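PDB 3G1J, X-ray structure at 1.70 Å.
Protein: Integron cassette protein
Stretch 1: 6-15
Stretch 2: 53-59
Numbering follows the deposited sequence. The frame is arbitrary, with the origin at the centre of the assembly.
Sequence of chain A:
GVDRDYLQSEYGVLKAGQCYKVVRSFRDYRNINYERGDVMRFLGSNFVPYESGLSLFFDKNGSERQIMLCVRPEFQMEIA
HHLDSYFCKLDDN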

# COMPACT_ATOMS: atom_id res chain seq x y z
N TYR A 6 2.21 13.31 8.64
CA TYR A 6 0.77 13.14 8.53
C TYR A 6 0.36 11.68 8.43
O TYR A 6 -0.82 11.36 8.54
N LEU A 7 1.33 10.79 8.23
CA LEU A 7 1.02 9.39 7.96
C LEU A 7 0.89 8.52 9.21
O LEU A 7 1.60 8.71 10.20
N GLN A 8 -0.01 7.55 9.12
CA GLN A 8 -0.13 6.52 10.13
C GLN A 8 1.01 5.52 9.95
O GLN A 8 1.29 5.08 8.83
N SER A 9 1.69 5.17 11.04
CA SER A 9 2.90 4.35 10.93
C SER A 9 2.66 2.86 10.70
O SER A 9 3.56 2.14 10.28
N GLU A 10 1.45 2.39 11.01
CA GLU A 10 1.11 0.99 10.78
C GLU A 10 -0.26 0.85 10.15
O GLU A 10 -1.19 1.58 10.49
N TYR A 11 -0.38 -0.10 9.23
CA TYR A 11 -1.68 -0.44 8.67
C TYR A 11 -1.70 -1.94 8.46
O TYR A 11 -1.08 -2.46 7.53
N GLY A 12 -2.41 -2.64 9.35
CA GLY A 12 -2.40 -4.09 9.34
C GLY A 12 -0.97 -4.58 9.41
O GLY A 12 -0.21 -4.14 10.27
N VAL A 13 -0.62 -5.48 8.50
CA VAL A 13 0.71 -6.09 8.46
C VAL A 13 1.81 -5.12 8.06
O VAL A 13 2.98 -5.38 8.30
N LEU A 14 1.44 -3.97 7.48
CA LEU A 14 2.43 -3.00 7.02
C LEU A 14 2.90 -2.10 8.16
O LEU A 14 2.11 -1.42 8.80
N LYS A 15 4.21 -2.11 8.40
CA LYS A 15 4.83 -1.30 9.44
C LYS A 15 5.89 -0.39 8.82
O LYS A 15 6.76 -0.85 8.09
N GLY A 53 -10.82 6.17 0.54
CA GLY A 53 -9.56 6.28 -0.17
C GLY A 53 -8.36 5.99 0.70
O GLY A 53 -7.92 6.84 1.48
N LEU A 54 -7.82 4.78 0.58
CA LEU A 54 -6.64 4.38 1.33
C LEU A 54 -5.36 4.59 0.52
O LEU A 54 -5.20 4.05 -0.57
N SER A 55 -4.43 5.37 1.05
CA SER A 55 -3.14 5.53 0.40
C SER A 55 -2.09 4.76 1.17
O SER A 55 -1.92 4.96 2.37
N LEU A 56 -1.37 3.89 0.47
CA LEU A 56 -0.24 3.20 1.06
C LEU A 56 1.04 3.72 0.41
O LEU A 56 1.25 3.51 -0.78
N PHE A 57 1.87 4.43 1.17
CA PHE A 57 3.10 4.99 0.63
C PHE A 57 4.29 4.07 0.83
O PHE A 57 4.53 3.55 1.92
N PHE A 58 5.06 3.88 -0.24
CA PHE A 58 6.19 2.97 -0.21
C PHE A 58 7.38 3.67 -0.85
O PHE A 58 7.21 4.54 -1.70
N ASP A 59 8.58 3.26 -0.46
CA ASP A 59 9.77 3.60 -1.24
C ASP A 59 10.11 2.42 -2.15
O ASP A 59 10.14 1.28 -1.70

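Stretch 2 is a continuous strand, and stretch 1 packs against it, with short strands at 10-11 and 14-15 joined by a type II' turn from Y11 to L14. No hydrogen bond joins the two, so the contact, which buries 319 Å² with both sides summed, rests on apolar side chains alone.

The strand opens with G53, which has no side chain and touches nothing in stretch 1. L54 makes the first contact. Its CA-to-CB bond points toward the other stretch, and with chi1 t and chi2 p it meets the ring of Y11, itself pointing toward the strand with chi1 t. L54 CD1 sits over one face of that ring, 4.1 Å from the centroid of Y11, a CH-pi contact, while L54 CD2 comes to 3.5 Å from Y11 CZ. A branched leucine suits this place because both methyls can lie against a flat aromatic surface.

S55 turns sideways, with chi1 m, and makes no contact with stretch 1; its hydroxyl OG is hydrogen-bonded elsewhere in the structure, which satisfies the hydroxyl of this buried residue.

L56 also leaves the backbone sideways, but its m, t rotamer brings its end nearer to stretch 1. L56 CD1 lies 3.8 Å from L14 CD1; L56 CD2 is 4.3 Å from L14 CD1 and 4.4 Å from Y11 CD2, a looser approach. The branched end reaches the first and last residues of the turn.

F57 likewise starts sideways and reaches back with its ring, at chi1 m and chi2 90°. F57 CE1 comes to 3.6 Å from L7 CD2; L7 points toward the strand in an m, t rotamer. The long phenylalanine side chain and L7 together span the 8.8 Å between L7 CA and F57 CA.

F58, with chi1 m and chi2 88°, extends its ring until F58 CZ is 3.8 Å from L14 CD1. L14 is buried and points toward the strand in an m, t rotamer; its CD1 touches both L56 and F58, and L14 CD2 also lies 4.0 Å from F58 CZ. D59 ends the stretch out of reach, its OD2 hydrogen-bonded elsewhere in the structure.

Some polar groups of stretch 1 pair within it. Q8 NE2 donates to E10 O at 2.7 Å, and K15 NZ forms a salt bridge with E10 OE2 at 2.8 Å. In the turn, the hydrogen bonds from Y11 N to L14 O and from L14 N to Y11 O are both 2.9 Å; G12 suits its positive phi. The side chains of Y11 and L14 both point toward the strand.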

# COMPACT_ATOMS: atom_id res chain seq x y z
CB TYR A 6 0.21 13.90 7.31
CG TYR A 6 0.05 15.38 7.56
CD1 TYR A 6 -1.16 15.90 7.98
CD2 TYR A 6 1.13 16.24 7.41
CE1 TYR A 6 -1.31 17.26 8.23
CE2 TYR A 6 0.99 17.59 7.65
CZ TYR A 6 -0.22 18.09 8.06
OH TYR A 6 -0.34 19.45 8.30
CB LEU A 7 2.07 8.77 7.04
CG LEU A 7 2.30 9.35 5.64
CD1 LEU A 7 3.33 8.53 4.90
CD2 LEU A 7 1.00 9.47 4.85
CB GLN A 8 -1.49 5.85 9.96
CG GLN A 8 -1.80 4.76 10.93
CD GLN A 8 -3.24 4.33 10.79
OE1 GLN A 8 -4.16 5.14 10.98
NE2 GLN A 8 -3.46 3.08 10.42
CB SER A 9 3.79 4.55 12.17
OG SER A 9 3.12 4.12 13.34
CB GLU A 10 1.10 0.21 12.10
CG GLU A 10 2.39 0.36 12.89
CD GLU A 10 2.50 -0.65 14.02
OE1 GLU A 10 1.55 -1.46 14.20
OE2 GLU A 10 3.53 -0.64 14.73
CB TYR A 11 -1.94 0.30 7.36
CG TYR A 11 -3.36 0.12 6.88
CD1 TYR A 11 -4.35 1.03 7.21
CD2 TYR A 11 -3.71 -0.99 6.12
CE1 TYR A 11 -5.64 0.86 6.79
CE2 TYR A 11 -5.01 -1.17 5.69
CZ TYR A 11 -5.96 -0.25 6.03
OH TYR A 11 -7.25 -0.45 5.60
CB VAL A 13 0.75 -7.31 7.51
CG1 VAL A 13 0.77 -6.88 6.05
CG2 VAL A 13 1.95 -8.18 7.82
CB LEU A 14 1.86 -2.15 5.87
CG LEU A 14 1.44 -2.94 4.62
CD1 LEU A 14 0.75 -2.00 3.62
CD2 LEU A 14 2.62 -3.65 3.97
CB LYS A 15 5.50 -2.23 10.47
CG LYS A 15 5.95 -1.53 11.74
CD LYS A 15 6.81 -2.46 12.60
CE LYS A 15 6.96 -1.95 14.03
NZ LYS A 15 5.76 -2.25 14.86
CB LEU A 54 -6.75 2.91 1.76
CG LEU A 54 -5.57 2.32 2.54
CD1 LEU A 54 -5.39 3.02 3.89
CD2 LEU A 54 -5.73 0.81 2.73
CB SER A 55 -2.76 7.01 0.34
OG SER A 55 -3.59 7.67 -0.60
CB LEU A 56 -0.36 1.69 0.85
CG LEU A 56 -1.64 0.99 1.34
CD1 LEU A 56 -1.59 -0.52 1.01
CD2 LEU A 56 -1.90 1.24 2.83
CB PHE A 57 3.39 6.36 1.26
CG PHE A 57 2.38 7.41 0.92
CD1 PHE A 57 1.26 7.59 1.72
CD2 PHE A 57 2.54 8.21 -0.20
CE1 PHE A 57 0.33 8.57 1.42
CE2 PHE A 57 1.61 9.19 -0.52
CZ PHE A 57 0.50 9.37 0.29
CB PHE A 58 5.91 1.69 -1.01
CG PHE A 58 5.00 0.70 -0.31
CD1 PHE A 58 3.62 0.78 -0.45
CD2 PHE A 58 5.54 -0.35 0.44
CE1 PHE A 58 2.78 -0.14 0.18
CE2 PHE A 58 4.70 -1.28 1.07
CZ PHE A 58 3.31 -1.17 0.93
CB ASP A 59 10.95 3.90 -0.33
CG ASP A 59 12.23 4.18 -1.10
OD1 ASP A 59 12.54 5.37 -1.33
OD2 ASP A 59 12.92 3.21 -1.49